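Local structure of isoflavone reductase (Medicago sativa, 2GAS) at residues 181-186 with 222-227; 175-180 with 241-246; 106-111 with 143-148. The protein reduces isoflavones to chiral isoflavanones with NADPH, a late step in making the alfalfa phytoalexin medicarpin. All coordinates share one frame; numbering follows the deposited sequence.

Interaction 3 comes first along the chain: it flanks helix 126-143 and joins the last strand of the five-stranded parallel sheet of the Rossmann-type nucleotide-binding fold to the segment leading into strand 148-151. Interactions 1 and 2 follow, on the opposite side of the chain's centre, with interaction 1 nested inside the loop that interaction 2 closes. Their centres are about 11 Å apart; strand 175-179 runs through Gly180 into the loop of interaction 1, helix 223-234 leads on to strand 239-243, and Ile227 packs on Val176 and Ile178. Interaction 3 lies about 34 and 39 Å from them, centre to centre, close to Arg137, which probably binds NADP(+), and Lys133, the probable proton acceptor.

Interaction 1: residues 181-186 with 222-227; sequences DGNVKG and TQNEVI
Gly182 O receives the backbone N of Asn224 at 2.9 Å, which fixes the loop that leads into strand 185-189 to the first turn of helix 223-234. The helix opens with a capping box. Thr222 OG1 accepts from Glu225 N (3.0 Å), and Glu225 OE2 returns the bond by accepting from Thr222 N (2.8 Å). The same OE2 offers its syn lone pair to Lys185 NZ at 2.9 Å, a salt bridge, while Thr222 N arrives on the anti side, 31° out of the carboxylate plane. Two donors thus grip one carboxylate oxygen and would probably favour its charged form; Lys185 NZ also bonds to Tyr220 O. A bend at chi2 (-75°) lays the Lys185 chain past the methyl of Thr222, with CD 3.8 Å from CG2. Gly182 suits its place: at its backbone angles a beta carbon would press on the carbonyl O of Asp181. Within the loop, Asp181 OD2 accepts from Asn183 N in an Asx turn, the donor standing above the carboxylate plane. Two waters also bridge the segments. One joins Asn183 OD1 to Thr222 OG1, and the other accepts from Val184 N and from Gln223 N, 3.0 Å from each nitrogen.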
loop_
_atom_site.group_PDB
_atom_site.type_symbol
_atom_site.label_atom_id
_atom_site.label_comp_id
_atom_site.label_asym_id
_atom_site.label_seq_id
_atom_site.Cartn_x
_atom_site.Cartn_y
_atom_site.Cartn_z
ATOM N N ASP A 181 -13.980 -11.783 -17.472
ATOM C CA ASP A 181 -13.610 -13.149 -17.846
ATOM C C ASP A 181 -12.550 -13.818 -16.977
ATOM O O ASP A 181 -12.287 -15.012 -17.123
ATOM C CB ASP A 181 -13.194 -13.222 -19.326
ATOM C CG ASP A 181 -11.877 -12.530 -19.618
ATOM O OD1 ASP A 181 -11.401 -12.653 -20.768
ATOM O OD2 ASP A 181 -11.312 -11.867 -18.726
ATOM N N GLY A 182 -11.948 -13.055 -16.067
ATOM C CA GLY A 182 -10.942 -13.616 -15.182
ATOM C C GLY A 182 -9.557 -13.776 -15.779
ATOM O O GLY A 182 -8.706 -14.435 -15.186
ATOM N N ASN A 183 -9.315 -13.181 -16.944
ATOM C CA ASN A 183 -8.005 -13.300 -17.584
ATOM C C ASN A 183 -7.206 -11.998 -17.572
ATOM O O ASN A 183 -6.396 -11.743 -18.468
ATOM C CB ASN A 183 -8.172 -13.800 -19.026
ATOM C CG ASN A 183 -8.813 -15.177 -19.092
ATOM O OD1 ASN A 183 -8.340 -16.120 -18.462
ATOM N ND2 ASN A 183 -9.895 -15.296 -19.854
ATOM N N VAL A 184 -7.426 -11.188 -16.541
ATOM C CA VAL A 184 -6.733 -9.913 -16.392
ATOM C C VAL A 184 -5.741 -10.010 -15.237
ATOM O O VAL A 184 -6.119 -10.312 -14.108
ATOM C CB VAL A 184 -7.734 -8.778 -16.104
ATOM C CG1 VAL A 184 -6.993 -7.468 -15.907
ATOM C CG2 VAL A 184 -8.732 -8.665 -17.254
ATOM N N LYS A 185 -4.473 -9.756 -15.529
ATOM C CA LYS A 185 -3.433 -9.841 -14.513
ATOM C C LYS A 185 -3.589 -8.869 -13.348
ATOM O O LYS A 185 -3.941 -7.703 -13.528
ATOM C CB LYS A 185 -2.057 -9.631 -15.153
ATOM C CG LYS A 185 -1.583 -10.773 -16.041
ATOM C CD LYS A 185 -1.116 -11.962 -15.223
ATOM C CE LYS A 185 -0.519 -13.042 -16.125
ATOM N NZ LYS A 185 0.022 -14.196 -15.356
ATOM N N GLY A 186 -3.320 -9.381 -12.152
ATOM C CA GLY A 186 -3.360 -8.582 -10.938
ATOM C C GLY A 186 -1.999 -8.779 -10.294
ATOM O O GLY A 186 -1.333 -9.769 -10.594
ATOM N N THR A 222 -3.777 -13.716 -13.015
ATOM C CA THR A 222 -5.143 -13.355 -13.379
ATOM C C THR A 222 -6.037 -13.996 -12.319
ATOM O O THR A 222 -5.595 -14.885 -11.590
ATOM C CB THR A 222 -5.534 -13.934 -14.746
ATOM O OG1 THR A 222 -5.584 -15.366 -14.656
ATOM C CG2 THR A 222 -4.516 -13.533 -15.802
ATOM N N GLN A 223 -7.292 -13.565 -12.224
ATOM C CA GLN A 223 -8.173 -14.156 -11.224
ATOM C C GLN A 223 -8.358 -15.653 -11.490
ATOM O O GLN A 223 -8.472 -16.452 -10.558
ATOM C CB GLN A 223 -9.529 -13.442 -11.207
ATOM C CG GLN A 223 -10.461 -13.938 -10.108
ATOM C CD GLN A 223 -9.993 -13.567 -8.708
ATOM O OE1 GLN A 223 -8.826 -13.221 -8.491
ATOM N NE2 GLN A 223 -10.908 -13.650 -7.747
ATOM N N ASN A 224 -8.380 -16.039 -12.761
ATOM C CA ASN A 224 -8.530 -17.452 -13.109
ATOM C C ASN A 224 -7.316 -18.227 -12.607
ATOM O O ASN A 224 -7.441 -19.364 -12.145
ATOM C CB ASN A 224 -8.668 -17.624 -14.627
ATOM C CG ASN A 224 -10.053 -17.258 -15.138
ATOM O OD1 ASN A 224 -10.249 -17.027 -16.336
ATOM N ND2 ASN A 224 -11.023 -17.217 -14.237
ATOM N N GLU A 225 -6.136 -17.619 -12.712
ATOM C CA GLU A 225 -4.908 -18.261 -12.248
ATOM C C GLU A 225 -4.897 -18.365 -10.722
ATOM O O GLU A 225 -4.437 -19.360 -10.167
ATOM C CB GLU A 225 -3.688 -17.488 -12.757
ATOM C CG GLU A 225 -3.450 -17.685 -14.251
ATOM C CD GLU A 225 -2.395 -16.758 -14.826
ATOM O OE1 GLU A 225 -1.837 -17.088 -15.895
ATOM O OE2 GLU A 225 -2.128 -15.698 -14.227
ATOM N N VAL A 226 -5.409 -17.337 -10.047
ATOM C CA VAL A 226 -5.480 -17.337 -8.585
ATOM C C VAL A 226 -6.397 -18.478 -8.129
ATOM O O VAL A 226 -6.047 -19.268 -7.246
ATOM C CB VAL A 226 -6.051 -15.991 -8.050
ATOM C CG1 VAL A 226 -6.433 -16.122 -6.582
ATOM C CG2 VAL A 226 -5.011 -14.880 -8.217
ATOM N N ILE A 227 -7.571 -18.560 -8.744
ATOM C CA ILE A 227 -8.547 -19.593 -8.407
ATOM C C ILE A 227 -7.994 -20.997 -8.666
ATOM O O ILE A 227 -8.184 -21.904 -7.855
ATOM C CB ILE A 227 -9.857 -19.377 -9.204
ATOM C CG1 ILE A 227 -10.545 -18.098 -8.717
ATOM C CG2 ILE A 227 -10.785 -20.577 -9.042
ATOM C CD1 ILE A 227 -11.734 -17.679 -9.555
HETATM O O HOH W 1 -6.180 -16.511 -16.944
HETATM O O HOH W 2 -8.653 -11.377 -13.809
#

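Interaction 2: residues 175-180 with 241-246; sequences KVVILG and TYVSEE
A two-stranded parallel sheet pairs Ile178 with Tyr242, and four backbone hydrogen bonds join 175-180 to 241-246, on strand 239-243. Ile178 supplies two of them: its N gives a nearly straight bond to Thr241 O (2.7 Å, 176° at the hydrogen), and its O takes Val243 N at 2.9 Å. Thr241 N to Val176 O and Gly180 N to Val243 O add one bond at each end, and a water also joins Val176 O to Thr241 OG1. The short strand axes run 24° apart. On one face, the Ile178 side chain runs alongside that of Tyr242. A chi2 of 93°, off the staggered positions, sets Ile178 CD1 over the phenol ring, 4.0 Å from the centroid, in a CH-pi contact; CB and CG2 rest against the CD2-CE2 side. Gly180 O lies in the ring plane at the edge, 3.5 Å from Tyr242 CD2. In the fold this face looks onto helix 223-234, whose Gln223 and Ile227 touch Ile178 and whose Asn224 touches Tyr242. The other face carries Val177 and Val243, which meet through CG1 and CG2 at 4.0 Å. Past the pair, Ser244 N-caps helix 245-254 through its side chain; OG also bonds to the Gln247 side chain at OE1.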
loop_
_atom_site.group_PDB
_atom_site.type_symbol
_atom_site.label_atom_id
_atom_site.label_comp_id
_atom_site.label_asym_id
_atom_site.label_seq_id
_atom_site.Cartn_x
_atom_site.Cartn_y
_atom_site.Cartn_z
ATOM N N LYS A 175 -17.797 -21.977 -3.760
ATOM C CA LYS A 175 -18.268 -21.186 -4.899
ATOM C C LYS A 175 -17.592 -19.827 -4.976
ATOM O O LYS A 175 -17.318 -19.205 -3.949
ATOM C CB LYS A 175 -19.781 -20.988 -4.793
ATOM C CG LYS A 175 -20.534 -22.281 -4.541
ATOM C CD LYS A 175 -21.991 -22.046 -4.198
ATOM C CE LYS A 175 -22.679 -23.373 -3.881
ATOM N NZ LYS A 175 -24.097 -23.186 -3.482
ATOM N N VAL A 176 -17.344 -19.363 -6.196
ATOM C CA VAL A 176 -16.692 -18.079 -6.401
ATOM C C VAL A 176 -17.284 -17.302 -7.576
ATOM O O VAL A 176 -17.733 -17.885 -8.566
ATOM C CB VAL A 176 -15.158 -18.275 -6.622
ATOM C CG1 VAL A 176 -14.895 -19.047 -7.910
ATOM C CG2 VAL A 176 -14.448 -16.939 -6.647
ATOM N N VAL A 177 -17.295 -15.979 -7.442
ATOM C CA VAL A 177 -17.794 -15.095 -8.489
ATOM C C VAL A 177 -16.605 -14.342 -9.062
ATOM O O VAL A 177 -15.802 -13.770 -8.319
ATOM C CB VAL A 177 -18.820 -14.078 -7.948
ATOM C CG1 VAL A 177 -19.049 -12.974 -8.975
ATOM C CG2 VAL A 177 -20.128 -14.769 -7.655
ATOM N N ILE A 178 -16.492 -14.350 -10.385
ATOM C CA ILE A 178 -15.394 -13.681 -11.062
ATOM C C ILE A 178 -15.913 -12.474 -11.833
ATOM O O ILE A 178 -16.920 -12.567 -12.537
ATOM C CB ILE A 178 -14.681 -14.638 -12.064
ATOM C CG1 ILE A 178 -14.152 -15.877 -11.332
ATOM C CG2 ILE A 178 -13.545 -13.917 -12.770
ATOM C CD1 ILE A 178 -15.126 -17.047 -11.336
ATOM N N LEU A 179 -15.240 -11.337 -11.675
ATOM C CA LEU A 179 -15.626 -10.135 -12.393
ATOM C C LEU A 179 -14.966 -10.195 -13.763
ATOM O O LEU A 179 -13.751 -10.351 -13.868
ATOM C CB LEU A 179 -15.164 -8.888 -11.640
ATOM C CG LEU A 179 -15.591 -8.821 -10.175
ATOM C CD1 LEU A 179 -15.181 -7.465 -9.629
ATOM C CD2 LEU A 179 -17.093 -9.026 -10.033
ATOM N N GLY A 180 -15.766 -10.073 -14.814
ATOM C CA GLY A 180 -15.214 -10.148 -16.152
ATOM C C GLY A 180 -14.835 -11.579 -16.472
ATOM O O GLY A 180 -15.299 -12.497 -15.794
ATOM N N THR A 241 -18.854 -18.482 -11.437
ATOM C CA THR A 241 -19.821 -17.622 -12.102
ATOM C C THR A 241 -19.044 -16.406 -12.581
ATOM O O THR A 241 -18.361 -15.762 -11.786
ATOM C CB THR A 241 -20.924 -17.158 -11.134
ATOM O OG1 THR A 241 -21.716 -18.286 -10.745
ATOM C CG2 THR A 241 -21.825 -16.125 -11.799
ATOM N N TYR A 242 -19.120 -16.118 -13.881
ATOM C CA TYR A 242 -18.432 -14.961 -14.458
ATOM C C TYR A 242 -19.488 -13.905 -14.762
ATOM O O TYR A 242 -20.511 -14.196 -15.382
ATOM C CB TYR A 242 -17.679 -15.340 -15.741
ATOM C CG TYR A 242 -16.586 -16.367 -15.541
ATOM C CD1 TYR A 242 -16.890 -17.725 -15.459
ATOM C CD2 TYR A 242 -15.250 -15.982 -15.417
ATOM C CE1 TYR A 242 -15.892 -18.674 -15.263
ATOM C CE2 TYR A 242 -14.242 -16.929 -15.215
ATOM C CZ TYR A 242 -14.570 -18.271 -15.142
ATOM O OH TYR A 242 -13.573 -19.209 -14.951
ATOM N N VAL A 243 -19.235 -12.681 -14.315
ATOM C CA VAL A 243 -20.176 -11.582 -14.501
ATOM C C VAL A 243 -19.599 -10.503 -15.410
ATOM O O VAL A 243 -18.461 -10.069 -15.232
ATOM C CB VAL A 243 -20.551 -10.963 -13.138
ATOM C CG1 VAL A 243 -21.526 -9.823 -13.334
ATOM C CG2 VAL A 243 -21.161 -12.033 -12.237
ATOM N N SER A 244 -20.399 -10.077 -16.385
ATOM C CA SER A 244 -19.987 -9.065 -17.356
ATOM C C SER A 244 -19.739 -7.700 -16.727
ATOM O O SER A 244 -20.347 -7.351 -15.714
ATOM C CB SER A 244 -21.056 -8.916 -18.439
ATOM O OG SER A 244 -22.195 -8.262 -17.912
ATOM N N GLU A 245 -18.851 -6.926 -17.343
ATOM C CA GLU A 245 -18.537 -5.596 -16.839
ATOM C C GLU A 245 -19.792 -4.742 -16.720
ATOM O O GLU A 245 -19.969 -4.036 -15.735
ATOM C CB GLU A 245 -17.540 -4.882 -17.751
ATOM C CG GLU A 245 -17.169 -3.500 -17.225
ATOM C CD GLU A 245 -16.146 -2.784 -18.079
ATOM O OE1 GLU A 245 -15.639 -1.734 -17.630
ATOM O OE2 GLU A 245 -15.847 -3.256 -19.195
ATOM N N GLU A 246 -20.661 -4.800 -17.726
ATOM C CA GLU A 246 -21.886 -4.009 -17.692
ATOM C C GLU A 246 -22.691 -4.304 -16.436
ATOM O O GLU A 246 -23.238 -3.397 -15.812
ATOM C CB GLU A 246 -22.764 -4.294 -18.914
ATOM C CG GLU A 246 -22.159 -3.926 -20.254
ATOM C CD GLU A 246 -21.005 -4.823 -20.646
ATOM O OE1 GLU A 246 -21.117 -6.056 -20.466
ATOM O OE2 GLU A 246 -19.987 -4.297 -21.148
HETATM O O HOH W 3 -20.407 -19.483 -8.552
#

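Interaction 3: residues 106-111 with 143-148; sequences KKFFPS and EGVPYT
Phe108 and Tyr147 face each other in a single backbone bridge, and the two backbones run 67° apart where they meet. Phe108 N donates to Pro146 O (2.8 Å), and Phe108 O accepts from Thr148 N (3.2 Å). Strand 107-109 is an outermost strand of the parallel Rossmann-type sheet, bonded on its inner side to strand 79-82; the segment from helix 126-143 to strand 148-151 attaches on its other side, after a Schellman motif at Gly144. The Phe109 ring lies alongside Thr148, which puts CB over one face, 3.9 Å from the centroid, in a CH-pi contact displaced to the rim, while CG2 approaches CE2 at 3.5 Å. An alanine in place of Phe109 would probably leave a gap beside Ile79 and Ile81 and take the packing surface from the Thr148 methyl. Thr148 OG1 lies 3.1 Å from Lys107 CD, but its hydrogen bond goes to Thr207 O, and Lys107 NZ bonds to Thr207 OG1. Phe108 CG is anti to the backbone N (chi1 172°), which sets one ring face against Pro110, with Pro110 N above the ring's centre, while Phe108 CB meets Val145 CG1 at 3.7 Å. The Pro110 side chain is about 6 Å from that of Arg137, which probably binds NADP(+), and a little farther from that of Lys133, the probable proton acceptor. One water donates to Pro110 O and Thr148 O, each 2.9 Å from the water oxygen.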
loop_
_atom_site.group_PDB
_atom_site.type_symbol
_atom_site.label_atom_id
_atom_site.label_comp_id
_atom_site.label_asym_id
_atom_site.label_seq_id
_atom_site.Cartn_x
_atom_site.Cartn_y
_atom_site.Cartn_z
ATOM N N LYS A 106 15.289 14.634 2.413
ATOM C CA LYS A 106 15.923 14.078 1.226
ATOM C C LYS A 106 14.968 13.221 0.401
ATOM O O LYS A 106 15.218 12.961 -0.775
ATOM C CB LYS A 106 17.152 13.260 1.629
ATOM C CG LYS A 106 18.187 14.098 2.361
ATOM C CD LYS A 106 19.426 13.296 2.722
ATOM C CE LYS A 106 20.388 14.149 3.531
ATOM N NZ LYS A 106 21.576 13.377 3.981
ATOM N N LYS A 107 13.871 12.786 1.012
ATOM C CA LYS A 107 12.894 11.982 0.281
ATOM C C LYS A 107 11.596 11.847 1.056
ATOM O O LYS A 107 11.607 11.589 2.254
ATOM C CB LYS A 107 13.465 10.590 -0.030
ATOM C CG LYS A 107 12.607 9.783 -0.999
ATOM C CD LYS A 107 13.454 8.931 -1.949
ATOM C CE LYS A 107 14.156 7.804 -1.215
ATOM N NZ LYS A 107 14.986 6.963 -2.130
ATOM N N PHE A 108 10.478 12.040 0.363
ATOM C CA PHE A 108 9.160 11.926 0.971
ATOM C C PHE A 108 8.338 10.871 0.253
ATOM O O PHE A 108 8.241 10.886 -0.976
ATOM C CB PHE A 108 8.419 13.271 0.913
ATOM C CG PHE A 108 6.973 13.203 1.356
ATOM C CD1 PHE A 108 6.616 12.565 2.542
ATOM C CD2 PHE A 108 5.972 13.817 0.605
ATOM C CE1 PHE A 108 5.284 12.546 2.969
ATOM C CE2 PHE A 108 4.643 13.801 1.028
ATOM C CZ PHE A 108 4.300 13.169 2.203
ATOM N N PHE A 109 7.780 9.942 1.029
ATOM C CA PHE A 109 6.914 8.895 0.500
ATOM C C PHE A 109 5.490 9.240 0.903
ATOM O O PHE A 109 5.124 9.089 2.068
ATOM C CB PHE A 109 7.218 7.518 1.113
ATOM C CG PHE A 109 8.422 6.824 0.542
ATOM C CD1 PHE A 109 9.708 7.248 0.856
ATOM C CD2 PHE A 109 8.267 5.696 -0.267
ATOM C CE1 PHE A 109 10.827 6.558 0.383
ATOM C CE2 PHE A 109 9.384 4.995 -0.750
ATOM C CZ PHE A 109 10.663 5.425 -0.423
ATOM N N PRO A 110 4.670 9.730 -0.037
ATOM C CA PRO A 110 3.299 10.041 0.372
ATOM C C PRO A 110 2.485 8.757 0.557
ATOM O O PRO A 110 2.966 7.657 0.266
ATOM C CB PRO A 110 2.783 10.915 -0.771
ATOM C CG PRO A 110 3.572 10.423 -1.952
ATOM C CD PRO A 110 4.956 10.252 -1.384
ATOM N N SER A 111 1.253 8.907 1.036
ATOM C CA SER A 111 0.367 7.777 1.295
ATOM C C SER A 111 -0.167 7.148 0.010
ATOM O O SER A 111 -1.309 7.375 -0.391
ATOM C CB SER A 111 -0.794 8.232 2.193
ATOM O OG SER A 111 -1.615 7.142 2.565
ATOM N N GLU A 143 5.877 21.680 -5.415
ATOM C CA GLU A 143 6.683 22.180 -4.301
ATOM C C GLU A 143 8.160 21.790 -4.360
ATOM O O GLU A 143 8.969 22.306 -3.592
ATOM C CB GLU A 143 6.092 21.701 -2.972
ATOM C CG GLU A 143 4.725 22.282 -2.636
ATOM C CD GLU A 143 4.777 23.750 -2.227
ATOM O OE1 GLU A 143 3.719 24.300 -1.853
ATOM O OE2 GLU A 143 5.870 24.354 -2.278
ATOM N N GLY A 144 8.510 20.876 -5.257
ATOM C CA GLY A 144 9.899 20.464 -5.370
ATOM C C GLY A 144 10.375 19.579 -4.235
ATOM O O GLY A 144 11.560 19.576 -3.886
ATOM N N VAL A 145 9.455 18.832 -3.639
ATOM C CA VAL A 145 9.821 17.931 -2.554
ATOM C C VAL A 145 10.300 16.642 -3.221
ATOM O O VAL A 145 9.585 16.074 -4.048
ATOM C CB VAL A 145 8.600 17.615 -1.654
ATOM C CG1 VAL A 145 8.976 16.581 -0.600
ATOM C CG2 VAL A 145 8.102 18.893 -0.988
ATOM N N PRO A 146 11.526 16.182 -2.900
ATOM C CA PRO A 146 12.039 14.945 -3.506
ATOM C C PRO A 146 11.089 13.830 -3.079
ATOM O O PRO A 146 10.782 13.694 -1.893
ATOM C CB PRO A 146 13.434 14.812 -2.900
ATOM C CG PRO A 146 13.270 15.449 -1.550
ATOM C CD PRO A 146 12.435 16.675 -1.851
ATOM N N TYR A 147 10.637 13.030 -4.037
ATOM C CA TYR A 147 9.654 11.996 -3.736
ATOM C C TYR A 147 9.869 10.604 -4.313
ATOM O O TYR A 147 10.723 10.375 -5.162
ATOM C CB TYR A 147 8.284 12.469 -4.230
ATOM C CG TYR A 147 8.236 12.681 -5.736
ATOM C CD1 TYR A 147 8.562 13.913 -6.299
ATOM C CD2 TYR A 147 7.895 11.633 -6.602
ATOM C CE1 TYR A 147 8.545 14.107 -7.682
ATOM C CE2 TYR A 147 7.881 11.817 -7.993
ATOM C CZ TYR A 147 8.205 13.060 -8.519
ATOM O OH TYR A 147 8.187 13.266 -9.882
ATOM N N THR A 148 9.064 9.674 -3.807
ATOM C CA THR A 148 9.011 8.304 -4.307
ATOM C C THR A 148 7.577 7.851 -4.055
ATOM O O THR A 148 7.071 7.961 -2.934
ATOM C CB THR A 148 9.974 7.338 -3.596
ATOM O OG1 THR A 148 11.327 7.736 -3.850
ATOM C CG2 THR A 148 9.774 5.910 -4.137
HETATM O O HOH W 4 4.878 6.570 -1.657
#